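Local coordinates for ionotropic glutamate receptor bacterial homologue (Nostoc punctiforme, PDB 2PYY), which binds L-glutamate between the two lobes of its ligand-binding core and, as in other ionotropic glutamate receptors, probably passes this binding on to an ion channel, at residues B[11-15]-B[160-164]; B[26-30]-B[84-88]; B[77-81]-B[192-197]; B[92-96]-B[147-153]; B[102-106]-B[175-179]. All blocks are in the same frame, centred on the assembly; numbering follows the deposited sequence.

Contact 1. Residues B[11-15]-B[160-164]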
# COMPACT_ATOMS: atom_id res chain seq x y z
N VAL B 11 -6.41 -17.18 5.20
CA VAL B 11 -7.67 -17.15 5.93
C VAL B 11 -7.93 -15.78 6.54
O VAL B 11 -7.14 -15.29 7.35
CB VAL B 11 -7.67 -18.23 7.03
CG1 VAL B 11 -9.01 -18.21 7.78
CG2 VAL B 11 -7.44 -19.60 6.40
N ILE B 12 -9.03 -15.16 6.13
CA ILE B 12 -9.41 -13.83 6.62
C ILE B 12 -10.88 -13.59 6.26
O ILE B 12 -11.19 -13.09 5.18
CB ILE B 12 -8.50 -12.72 5.99
CG1 ILE B 12 -9.00 -11.34 6.43
CG2 ILE B 12 -8.47 -12.86 4.47
CD1 ILE B 12 -7.88 -10.42 6.85
N PRO B 13 -11.80 -13.97 7.15
CA PRO B 13 -13.24 -13.80 6.91
C PRO B 13 -13.65 -12.34 6.81
O PRO B 13 -13.05 -11.47 7.45
CB PRO B 13 -13.88 -14.54 8.08
CG PRO B 13 -12.86 -14.44 9.17
CD PRO B 13 -11.56 -14.69 8.41
N PRO B 14 -14.69 -12.05 6.02
CA PRO B 14 -15.48 -13.01 5.23
C PRO B 14 -14.96 -13.28 3.82
O PRO B 14 -15.69 -13.80 2.98
CB PRO B 14 -16.85 -12.35 5.20
CG PRO B 14 -16.49 -10.91 5.04
CD PRO B 14 -15.32 -10.71 5.99
N PHE B 15 -13.71 -12.91 3.54
CA PHE B 15 -13.13 -13.17 2.22
C PHE B 15 -12.73 -14.64 2.06
O PHE B 15 -13.04 -15.27 1.06
CB PHE B 15 -11.94 -12.23 1.96
CG PHE B 15 -12.33 -10.77 1.99
CD1 PHE B 15 -12.37 -10.08 3.20
CD2 PHE B 15 -12.78 -10.14 0.83
CE1 PHE B 15 -12.87 -8.77 3.25
CE2 PHE B 15 -13.28 -8.84 0.87
CZ PHE B 15 -13.33 -8.15 2.08
N PRO B 160 -13.70 -4.11 6.15
CA PRO B 160 -14.58 -5.25 5.88
C PRO B 160 -14.38 -6.37 6.89
O PRO B 160 -15.33 -6.99 7.34
CB PRO B 160 -14.17 -5.68 4.48
CG PRO B 160 -13.66 -4.40 3.85
CD PRO B 160 -12.90 -3.74 4.96
N VAL B 161 -13.12 -6.63 7.24
CA VAL B 161 -12.84 -7.69 8.18
C VAL B 161 -13.28 -7.33 9.59
O VAL B 161 -13.83 -8.16 10.30
CB VAL B 161 -11.34 -8.03 8.15
CG1 VAL B 161 -11.03 -9.11 9.17
CG2 VAL B 161 -10.96 -8.48 6.74
N LEU B 162 -13.04 -6.08 9.99
CA LEU B 162 -13.45 -5.63 11.33
C LEU B 162 -14.99 -5.68 11.45
O LEU B 162 -15.52 -6.18 12.45
CB LEU B 162 -12.93 -4.21 11.61
CG LEU B 162 -11.40 -4.04 11.71
CD1 LEU B 162 -11.03 -2.58 11.79
CD2 LEU B 162 -10.90 -4.79 12.95
N LEU B 163 -15.70 -5.18 10.44
CA LEU B 163 -17.16 -5.21 10.49
C LEU B 163 -17.69 -6.61 10.76
O LEU B 163 -18.53 -6.80 11.63
CB LEU B 163 -17.76 -4.68 9.19
CG LEU B 163 -17.77 -3.16 9.06
CD1 LEU B 163 -18.25 -2.78 7.67
CD2 LEU B 163 -18.68 -2.55 10.13
N PHE B 164 -17.20 -7.57 9.99
CA PHE B 164 -17.62 -8.96 10.14
C PHE B 164 -17.37 -9.49 11.55
O PHE B 164 -18.22 -10.17 12.13
CB PHE B 164 -16.88 -9.85 9.15
CG PHE B 164 -17.44 -11.23 9.03
CD1 PHE B 164 -18.63 -11.45 8.35
CD2 PHE B 164 -16.80 -12.31 9.61
CE1 PHE B 164 -19.17 -12.73 8.24
CE2 PHE B 164 -17.33 -13.60 9.50
CZ PHE B 164 -18.51 -13.80 8.82
O HOH W 1 -13.68 -11.13 10.16
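F164 lays its ring along P14, and P13 CB packs against CE2 of the same ring. The pair joins the loop that follows strand 5-10 in one lobe to helix 159-166 in the other, beside the interlobe cleft of this type II periplasmic-binding-protein fold. From the F164 backbone outward, CB lies 3.6 Å from P14 CD. The chi1 torsion of -168° carries CG away from the backbone N, and CG still meets P14 CD. CD1 and CE1 then run along P14 CB, while CD2 and CE2 pass P13 CB, with CE2 at 3.8 Å. P14 CB sits over one ring face, 3.9 Å from the centroid of F164 and 18° off the normal, a CH-pi contact. The peptide bond between P13 and P14 is cis, and both pyrrolidine rings reach the same phenyl group. F164 cut back to an alanine has no ring for P14 CB to lie on, and a gap would probably open beside both prolines. Deeper in, F15 brings its ring edge to P160, with CZ 3.5 Å from P160 CB. I12, which also touches the bound glutamate, crosses V161 at about a right angle; I12 CG1 and V161 CG2 are a tight 3.5 Å apart. F15 also meets F86 and Y186 edge-to-face. Polar linkage is left to one water, which donates to P13 O at 2.8 Å and to V161 O at 3.0 Å.

Contact 2. Residues B[26-30]-B[84-88]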
# COMPACT_ATOMS: atom_id res chain seq x y z
N PHE B 26 -16.09 -14.70 0.18
CA PHE B 26 -16.19 -13.93 -1.05
C PHE B 26 -15.06 -14.21 -2.04
O PHE B 26 -15.31 -14.46 -3.21
CB PHE B 26 -16.24 -12.44 -0.73
CG PHE B 26 -16.24 -11.58 -1.95
CD1 PHE B 26 -17.41 -11.36 -2.67
CD2 PHE B 26 -15.07 -10.95 -2.36
CE1 PHE B 26 -17.40 -10.52 -3.79
CE2 PHE B 26 -15.04 -10.12 -3.47
CZ PHE B 26 -16.22 -9.90 -4.19
N SER B 27 -13.81 -14.15 -1.59
CA SER B 27 -12.72 -14.39 -2.53
C SER B 27 -12.69 -15.82 -3.03
O SER B 27 -12.35 -16.06 -4.20
CB SER B 27 -11.37 -14.05 -1.90
OG SER B 27 -11.38 -12.70 -1.45
N ILE B 28 -13.01 -16.77 -2.16
CA ILE B 28 -13.07 -18.17 -2.57
C ILE B 28 -14.09 -18.31 -3.72
O ILE B 28 -13.81 -18.93 -4.75
CB ILE B 28 -13.47 -19.11 -1.37
CG1 ILE B 28 -12.37 -19.06 -0.30
CG2 ILE B 28 -13.59 -20.57 -1.83
CD1 ILE B 28 -10.99 -19.46 -0.81
N ASP B 29 -15.28 -17.73 -3.56
CA ASP B 29 -16.30 -17.81 -4.62
C ASP B 29 -15.91 -17.05 -5.89
O ASP B 29 -16.16 -17.51 -7.01
CB ASP B 29 -17.66 -17.27 -4.14
CG ASP B 29 -18.27 -18.13 -3.05
OD1 ASP B 29 -17.85 -19.30 -2.91
OD2 ASP B 29 -19.18 -17.64 -2.35
N LEU B 30 -15.31 -15.88 -5.71
CA LEU B 30 -14.90 -15.09 -6.87
C LEU B 30 -13.83 -15.83 -7.67
O LEU B 30 -13.91 -15.93 -8.89
CB LEU B 30 -14.38 -13.72 -6.43
CG LEU B 30 -14.00 -12.77 -7.57
CD1 LEU B 30 -15.23 -12.47 -8.40
CD2 LEU B 30 -13.41 -11.49 -7.01
N PRO B 84 -8.57 -4.56 -9.63
CA PRO B 84 -9.08 -4.69 -8.26
C PRO B 84 -10.31 -5.60 -8.18
O PRO B 84 -11.16 -5.58 -9.07
CB PRO B 84 -9.39 -3.24 -7.86
CG PRO B 84 -9.59 -2.54 -9.19
CD PRO B 84 -8.52 -3.15 -10.05
N ILE B 85 -10.39 -6.41 -7.13
CA ILE B 85 -11.55 -7.30 -6.98
C ILE B 85 -12.47 -6.80 -5.88
O ILE B 85 -13.55 -7.35 -5.68
CB ILE B 85 -11.15 -8.73 -6.57
CG1 ILE B 85 -10.37 -8.67 -5.24
CG2 ILE B 85 -10.37 -9.40 -7.68
CD1 ILE B 85 -10.00 -10.00 -4.67
N PHE B 86 -12.02 -5.77 -5.17
CA PHE B 86 -12.79 -5.23 -4.06
C PHE B 86 -12.25 -3.86 -3.61
O PHE B 86 -11.05 -3.59 -3.74
CB PHE B 86 -12.69 -6.20 -2.88
CG PHE B 86 -13.77 -6.02 -1.85
CD1 PHE B 86 -14.96 -6.75 -1.94
CD2 PHE B 86 -13.60 -5.16 -0.78
CE1 PHE B 86 -15.97 -6.61 -0.97
CE2 PHE B 86 -14.60 -5.01 0.20
CZ PHE B 86 -15.78 -5.74 0.10
N ALA B 87 -13.13 -3.02 -3.09
CA ALA B 87 -12.75 -1.70 -2.59
C ALA B 87 -12.79 -1.79 -1.06
O ALA B 87 -13.83 -2.08 -0.48
CB ALA B 87 -13.75 -0.63 -3.07
N SER B 88 -11.65 -1.56 -0.42
CA SER B 88 -11.56 -1.67 1.04
C SER B 88 -10.71 -0.54 1.64
O SER B 88 -10.45 0.46 0.99
CB SER B 88 -10.96 -3.03 1.42
OG SER B 88 -10.91 -3.23 2.82
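F86 turns its ring edge toward a face of F26, an offset edge-to-face pair with centroids 5.5 Å apart and planes at 69°. The nearest carbons are F26 CE2 and F86 CD1, 3.7 Å from each other. At the rim of the same F26 ring, close to its plane, lies the carbonyl oxygen of I85, 3.8 Å from CE2 of F26. One helical turn on, L30 CD2 meets the branched part of I85, 3.6 Å from CB and nearly as close to CG2. CG of L30 stands anti to its own backbone N (chi1 -177°), which sends the methyl off the helix toward I85. No hydrogen bond joins the two segments, and every residue that touches is buried. The next shell holds these groups in place. Y213 hydrogen-bonds to I85 O through its hydroxyl, so the oxygen at the rim of F26 is also gripped from helix 212-220. L216 and W220 of that helix pack on F26, and L204 of helix 197-209 lies against both L30 and I85. F86 is embedded among further aromatic rings, edge-to-face with F15 and inclined to F221, while S27 OG is hydrogen-bonded to A67 O. Where strand 86-94 pairs with strand 175-190, I85 and F86 both face Y186, a classic beta bulge. It lies where strand 86-94, one of the two long strands linking the lobes of this bilobed binding fold, starts out against helix 26-38.

Contact 3. Residues B[77-81]-B[192-197]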
# COMPACT_ATOMS: atom_id res chain seq x y z
N GLN B 77 5.85 -3.06 -7.23
CA GLN B 77 7.20 -2.93 -7.74
C GLN B 77 7.81 -4.27 -8.13
O GLN B 77 8.49 -4.39 -9.15
CB GLN B 77 8.09 -2.24 -6.71
CG GLN B 77 9.49 -1.96 -7.22
CD GLN B 77 10.33 -1.25 -6.18
OE1 GLN B 77 10.07 -0.09 -5.85
NE2 GLN B 77 11.34 -1.94 -5.66
N ASN B 78 7.56 -5.29 -7.32
CA ASN B 78 8.12 -6.61 -7.59
C ASN B 78 7.14 -7.67 -8.03
O ASN B 78 7.53 -8.77 -8.42
CB ASN B 78 8.87 -7.09 -6.35
CG ASN B 78 10.02 -6.18 -6.00
OD1 ASN B 78 11.02 -6.13 -6.71
ND2 ASN B 78 9.88 -5.44 -4.91
N PHE B 79 5.85 -7.34 -7.96
CA PHE B 79 4.82 -8.29 -8.35
C PHE B 79 3.75 -7.64 -9.22
O PHE B 79 3.72 -6.42 -9.37
CB PHE B 79 4.20 -8.91 -7.09
CG PHE B 79 5.21 -9.58 -6.19
CD1 PHE B 79 5.90 -8.84 -5.23
CD2 PHE B 79 5.54 -10.92 -6.37
CE1 PHE B 79 6.90 -9.43 -4.46
CE2 PHE B 79 6.54 -11.52 -5.61
CZ PHE B 79 7.22 -10.77 -4.65
N ASP B 80 2.91 -8.46 -9.82
CA ASP B 80 1.85 -7.96 -10.69
C ASP B 80 0.49 -8.17 -10.02
O ASP B 80 0.33 -9.05 -9.18
CB ASP B 80 1.89 -8.69 -12.04
CG ASP B 80 1.94 -7.74 -13.22
OD1 ASP B 80 1.59 -6.55 -13.04
OD2 ASP B 80 2.31 -8.18 -14.33
N PHE B 81 -0.48 -7.35 -10.40
CA PHE B 81 -1.82 -7.44 -9.85
C PHE B 81 -2.87 -7.44 -10.96
O PHE B 81 -2.66 -6.84 -12.01
CB PHE B 81 -2.12 -6.26 -8.92
CG PHE B 81 -1.59 -6.43 -7.52
CD1 PHE B 81 -0.41 -5.82 -7.13
CD2 PHE B 81 -2.28 -7.21 -6.60
CE1 PHE B 81 0.08 -5.98 -5.83
CE2 PHE B 81 -1.80 -7.38 -5.30
CZ PHE B 81 -0.61 -6.77 -4.92
N ASN B 192 5.52 -11.39 -11.93
CA ASN B 192 5.68 -10.53 -13.09
C ASN B 192 5.58 -11.34 -14.38
O ASN B 192 5.96 -12.50 -14.41
CB ASN B 192 7.04 -9.85 -13.09
CG ASN B 192 7.16 -8.80 -12.02
OD1 ASN B 192 6.22 -8.04 -11.75
ND2 ASN B 192 8.34 -8.73 -11.39
N ASN B 193 5.06 -10.71 -15.43
CA ASN B 193 4.93 -11.37 -16.73
C ASN B 193 4.06 -12.61 -16.71
O ASN B 193 4.20 -13.48 -17.58
CB ASN B 193 6.32 -11.76 -17.25
CG ASN B 193 7.22 -10.57 -17.45
OD1 ASN B 193 8.44 -10.65 -17.25
ND2 ASN B 193 6.64 -9.45 -17.86
N SER B 194 3.18 -12.71 -15.73
CA SER B 194 2.31 -13.88 -15.65
C SER B 194 1.33 -13.89 -16.81
O SER B 194 0.67 -12.89 -17.10
CB SER B 194 1.53 -13.87 -14.34
OG SER B 194 0.45 -14.79 -14.40
N PRO B 195 1.24 -15.02 -17.51
CA PRO B 195 0.33 -15.15 -18.65
C PRO B 195 -1.13 -15.29 -18.22
O PRO B 195 -2.02 -15.33 -19.06
CB PRO B 195 0.84 -16.41 -19.35
CG PRO B 195 1.35 -17.23 -18.20
CD PRO B 195 2.12 -16.20 -17.40
N TYR B 196 -1.38 -15.36 -16.91
CA TYR B 196 -2.75 -15.50 -16.41
C TYR B 196 -3.40 -14.16 -16.07
O TYR B 196 -4.62 -14.08 -15.87
CB TYR B 196 -2.78 -16.42 -15.19
CG TYR B 196 -2.34 -17.83 -15.51
CD1 TYR B 196 -1.12 -18.34 -15.04
CD2 TYR B 196 -3.11 -18.65 -16.34
CE1 TYR B 196 -0.68 -19.62 -15.39
CE2 TYR B 196 -2.68 -19.93 -16.70
CZ TYR B 196 -1.47 -20.41 -16.23
OH TYR B 196 -1.05 -21.66 -16.61
N ARG B 197 -2.60 -13.10 -16.02
CA ARG B 197 -3.12 -11.78 -15.68
C ARG B 197 -4.27 -11.33 -16.57
O ARG B 197 -5.39 -11.12 -16.09
CB ARG B 197 -2.00 -10.72 -15.75
CG ARG B 197 -2.47 -9.34 -15.32
CD ARG B 197 -1.32 -8.34 -15.29
NE ARG B 197 -0.77 -8.13 -16.63
CZ ARG B 197 -1.24 -7.24 -17.49
NH1 ARG B 197 -2.25 -6.45 -17.15
NH2 ARG B 197 -0.70 -7.15 -18.70
O HOH W 2 7.35 -11.17 -9.61
O HOH W 3 1.74 -10.79 -14.34
O HOH W 4 -3.85 -6.15 -14.46
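At the subunit interface, D80 of the short strand 80-81, outermost in its sheet within this chain, faces R197, the first residue of helix 197-209. Within the chain their salt bridge is long, with D80 OD2 3.8 Å from R197 NE; the oxygen stands well out of the guanidinium plane, so charge acts here without an N-H directed at it. The stronger polar partners lie in the second subunit: R197 NH2 pairs with D80 of that subunit, and D80 OD1 with its K198. The acid and base of each chain thus belong to a shared charge cluster, in which the carboxylates probably offset the closeness of the two R197 guanidinium groups. Waters fill in between the segments. One donates to D80 OD2 at 2.7 Å and accepts from S194 N at 2.8 Å. Another, in the guanidinium plane, takes a bond from R197 NH1 and gives one to F81 O. A third joins N78 O to N192 N. N192 also extends its amide to the chain end of helix 73-78, and its OD1, 3.6 Å from F79 C, is buried without a partner in the model. S194 OG accepts from Y196 N at 3.2 Å, a capping bond in the type I turn leading into the helix. The contact therefore lies where helix 73-78 gives way to strand 80-81, whose D80 pairs by backbone with L190 of strand 175-190, facing the start of helix 197-209.

Contact 4. Residues B[92-96]-B[147-153]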
# COMPACT_ATOMS: atom_id res chain seq x y z
N ILE B 92 -10.35 2.17 12.26
CA ILE B 92 -10.04 2.01 13.67
C ILE B 92 -11.15 1.28 14.44
O ILE B 92 -12.33 1.45 14.14
CB ILE B 92 -9.80 3.40 14.35
CG1 ILE B 92 -8.76 4.20 13.56
CG2 ILE B 92 -9.34 3.20 15.77
CD1 ILE B 92 -8.55 5.62 14.07
N MET B 93 -10.75 0.47 15.41
CA MET B 93 -11.67 -0.28 16.26
C MET B 93 -11.15 -0.25 17.70
O MET B 93 -9.98 -0.55 17.95
CB MET B 93 -11.79 -1.73 15.79
CG MET B 93 -12.68 -2.59 16.69
SD MET B 93 -12.96 -4.28 16.08
CE MET B 93 -11.40 -5.10 16.63
N VAL B 94 -12.01 0.13 18.64
CA VAL B 94 -11.63 0.19 20.05
C VAL B 94 -12.66 -0.54 20.90
O VAL B 94 -13.71 -0.93 20.41
CB VAL B 94 -11.52 1.65 20.55
CG1 VAL B 94 -10.44 2.41 19.77
CG2 VAL B 94 -12.86 2.35 20.40
N ARG B 95 -12.34 -0.75 22.18
CA ARG B 95 -13.26 -1.42 23.10
C ARG B 95 -14.44 -0.50 23.41
O ARG B 95 -14.27 0.71 23.51
CB ARG B 95 -12.55 -1.78 24.40
CG ARG B 95 -11.79 -3.09 24.35
CD ARG B 95 -11.07 -3.38 25.66
NE ARG B 95 -9.80 -2.65 25.75
CZ ARG B 95 -9.67 -1.40 26.17
NH1 ARG B 95 -10.74 -0.71 26.55
NH2 ARG B 95 -8.48 -0.83 26.18
N ASN B 96 -15.62 -1.08 23.55
CA ASN B 96 -16.81 -0.29 23.86
C ASN B 96 -16.99 -0.16 25.37
O ASN B 96 -16.64 0.87 25.96
CB ASN B 96 -18.06 -0.93 23.24
CG ASN B 96 -18.24 -2.38 23.65
OD1 ASN B 96 -19.23 -3.01 23.31
ND2 ASN B 96 -17.27 -2.91 24.40
N LEU B 147 -6.76 -6.39 22.29
CA LEU B 147 -7.65 -5.26 22.55
C LEU B 147 -8.46 -5.53 23.82
O LEU B 147 -8.57 -4.68 24.69
CB LEU B 147 -8.61 -5.03 21.37
CG LEU B 147 -9.60 -3.86 21.51
CD1 LEU B 147 -8.84 -2.54 21.61
CD2 LEU B 147 -10.53 -3.84 20.30
N GLN B 148 -9.02 -6.73 23.92
CA GLN B 148 -9.79 -7.10 25.09
C GLN B 148 -8.91 -7.11 26.33
O GLN B 148 -9.23 -6.47 27.33
CB GLN B 148 -10.44 -8.47 24.88
CG GLN B 148 -11.39 -8.52 23.71
CD GLN B 148 -12.46 -7.45 23.80
OE1 GLN B 148 -13.22 -7.39 24.78
NE2 GLN B 148 -12.54 -6.59 22.78
N THR B 149 -7.79 -7.84 26.27
CA THR B 149 -6.85 -7.93 27.38
C THR B 149 -6.31 -6.56 27.74
O THR B 149 -5.62 -6.39 28.75
CB THR B 149 -5.65 -8.83 27.01
OG1 THR B 149 -6.12 -10.05 26.44
CG2 THR B 149 -4.82 -9.14 28.25
N LYS B 150 -6.62 -5.59 26.89
CA LYS B 150 -6.18 -4.21 27.06
C LYS B 150 -4.70 -4.02 26.77
O LYS B 150 -4.15 -2.93 26.97
CB LYS B 150 -6.51 -3.70 28.46
CG LYS B 150 -7.84 -2.99 28.54
CD LYS B 150 -7.96 -2.19 29.82
CE LYS B 150 -9.07 -1.15 29.73
NZ LYS B 150 -10.40 -1.75 29.44
N LYS B 151 -4.04 -5.07 26.28
CA LYS B 151 -2.63 -4.97 25.94
C LYS B 151 -2.50 -3.86 24.90
O LYS B 151 -1.48 -3.17 24.83
CB LYS B 151 -2.11 -6.29 25.35
CG LYS B 151 -2.34 -7.50 26.23
CD LYS B 151 -1.71 -8.74 25.62
CE LYS B 151 -1.96 -9.97 26.49
NZ LYS B 151 -1.14 -11.14 26.07
N ALA B 152 -3.55 -3.71 24.10
CA ALA B 152 -3.58 -2.68 23.08
C ALA B 152 -4.77 -1.77 23.37
O ALA B 152 -5.77 -2.21 23.93
CB ALA B 152 -3.73 -3.32 21.70
N ASP B 153 -4.64 -0.51 22.99
CA ASP B 153 -5.68 0.50 23.21
C ASP B 153 -6.72 0.45 22.09
O ASP B 153 -7.90 0.70 22.31
CB ASP B 153 -5.03 1.89 23.24
CG ASP B 153 -3.94 2.00 24.29
OD1 ASP B 153 -2.90 2.65 24.01
OD2 ASP B 153 -4.13 1.44 25.39
O HOH W 5 -10.24 0.63 23.59
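R95 carries the close part of this contact, reaching over the end of helix 140-148 to give a short hydrogen bond from NE to L147 O, 2.6 Å. That oxygen lies almost in the guanidinium plane, although the N-H bends to 137° at the hydrogen. A kink at chi3 (-81°) turns the guanidinium out of line with the chain before it, whose CG lies 3.7 Å from L147 CG. On the M93 side the packing is apolar: L147 CD2 reaches M93 CE at 4.0 Å. Helix 140-148 is the connection of a right-handed beta-alpha-beta crossover from strand 133-137 to strand 154-158, and L147 and M93 both pack on V155 of the latter. Were R95 an alanine, the NE donor would be gone and L147 O would probably be left without its side-chain mate, L147 being likely to lose some of its aliphatic cover too. The solvent side is close but electrostatically poor. K150, which leaves the helix with positive phi, crosses one guanidinium face, its CG 3.4 Å from R95 CZ. K150 NZ then ends 3.1 Å from R95 NH1, two donors of like charge whose repulsion is likely to be eased by solvent around the exposed lysine. A water lies over the other guanidinium face, accepting from R95 N and donating to D153 O at 2.7 Å.

Contact 5. Residues B[102-106]-B[175-179]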
# COMPACT_ATOMS: atom_id res chain seq x y z
N GLY B 102 -14.27 6.54 26.06
CA GLY B 102 -12.90 6.34 25.61
C GLY B 102 -12.22 7.65 25.25
O GLY B 102 -12.72 8.73 25.59
N ASP B 103 -11.07 7.56 24.57
CA ASP B 103 -10.32 8.75 24.17
C ASP B 103 -9.73 8.59 22.78
O ASP B 103 -8.85 9.35 22.37
CB ASP B 103 -9.21 9.04 25.18
CG ASP B 103 -8.11 7.99 25.17
OD1 ASP B 103 -8.42 6.80 25.40
OD2 ASP B 103 -6.95 8.35 24.92
N ILE B 104 -10.21 7.59 22.05
CA ILE B 104 -9.75 7.34 20.69
C ILE B 104 -10.95 7.39 19.75
O ILE B 104 -11.84 6.55 19.85
CB ILE B 104 -9.07 5.97 20.59
CG1 ILE B 104 -7.91 5.90 21.58
CG2 ILE B 104 -8.59 5.73 19.16
CD1 ILE B 104 -7.16 4.59 21.58
N ARG B 105 -10.97 8.37 18.86
CA ARG B 105 -12.07 8.53 17.92
C ARG B 105 -11.61 8.69 16.49
O ARG B 105 -12.42 8.62 15.57
CB ARG B 105 -12.90 9.76 18.30
CG ARG B 105 -13.42 9.76 19.74
CD ARG B 105 -14.92 9.58 19.76
NE ARG B 105 -15.31 8.18 19.66
CZ ARG B 105 -16.47 7.76 19.14
NH1 ARG B 105 -17.33 8.64 18.66
NH2 ARG B 105 -16.76 6.47 19.12
N SER B 106 -10.32 8.92 16.30
CA SER B 106 -9.78 9.08 14.96
C SER B 106 -8.26 8.94 14.94
O SER B 106 -7.64 8.70 15.97
CB SER B 106 -10.17 10.46 14.40
OG SER B 106 -9.53 11.51 15.10
N GLU B 175 -16.17 -1.73 19.19
CA GLU B 175 -16.81 -0.68 18.39
C GLU B 175 -15.86 -0.12 17.34
O GLU B 175 -14.66 0.04 17.59
CB GLU B 175 -17.30 0.45 19.31
CG GLU B 175 -17.87 1.67 18.58
CD GLU B 175 -18.35 2.78 19.51
OE1 GLU B 175 -18.84 3.80 19.00
OE2 GLU B 175 -18.25 2.63 20.74
N ILE B 176 -16.40 0.18 16.16
CA ILE B 176 -15.62 0.74 15.06
C ILE B 176 -15.83 2.25 15.06
O ILE B 176 -16.96 2.73 15.16
CB ILE B 176 -16.09 0.18 13.69
CG1 ILE B 176 -15.79 -1.32 13.63
CG2 ILE B 176 -15.39 0.92 12.55
CD1 ILE B 176 -16.24 -1.99 12.36
N VAL B 177 -14.73 3.00 14.95
CA VAL B 177 -14.81 4.45 14.99
C VAL B 177 -14.09 5.17 13.85
O VAL B 177 -13.15 4.64 13.25
CB VAL B 177 -14.26 5.00 16.33
CG1 VAL B 177 -14.58 6.48 16.46
CG2 VAL B 177 -14.84 4.21 17.49
N GLY B 178 -14.54 6.39 13.57
CA GLY B 178 -13.95 7.20 12.53
C GLY B 178 -14.19 6.68 11.13
O GLY B 178 -14.80 5.63 10.94
N SER B 179 -13.70 7.43 10.15
CA SER B 179 -13.84 7.05 8.75
C SER B 179 -12.63 6.22 8.33
O SER B 179 -11.75 5.93 9.14
CB SER B 179 -13.94 8.30 7.89
OG SER B 179 -12.98 9.27 8.26
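R105 and E175 form a salt bridge on the surface, with NH2 of the arginine 3.4 Å from OE1 of the glutamate. The hydrogen bond within it is weak: the angle at the hydrogen is 129°, and although OE1 lies near the guanidinium plane, the carboxylate is turned 68° from it. E175 is fully extended, whereas R105 folds at chi2 and chi3, and this bend lays its guanidinium across V177. The V177 methyl CG1 stands 3.3 Å above one face of that group, toward its rim, and CG2 touches NH2 at 3.4 Å. Charge is thus met at the edge of the guanidinium and hydrocarbon over its face. V177 CG1 also presses on the backbone, 3.2 Å from R105 O. The same carbonyl borders G178, where phi is positive; a CB there would come within 3.1 Å of R105 O, so a side chain would fit badly on two counts. D109 OD2 holds the loop by accepting from R105 N. Next to R105 in the chain, buried I104 packs on V94 and D153. E175 and V177 lie on strand 175-190, paired by backbone with V94 and I92 of the antiparallel strand 86-94; I176 leans on helix 159-166, while the loop of R105 runs past V177 on its way to strand 114-118.

How the contacts relate
The five contacts follow the bilobed fold from end to end. Contacts 3 and 4 lie on opposite sides of the chain's centre, their own centres about 38 Å apart. Contacts 1 and 2 are near the middle, centres about 11 Å apart, and touch: backbone hydrogen bonds probably join 11-15 to 26-30, and P160 packs on F86. Contacts 4 and 5, centres also about 11 Å apart, are joined through neighbouring strands 86-94 and 175-190. Strand 86-94 itself runs from contact 2 to contact 4. Along the chain, contacts 2 and 4 are nested in series within contact 1, which crosses contacts 3 and 5. Strands 86-94 and 175-190 thus carry the chain between the lobes, with glutamate held between them.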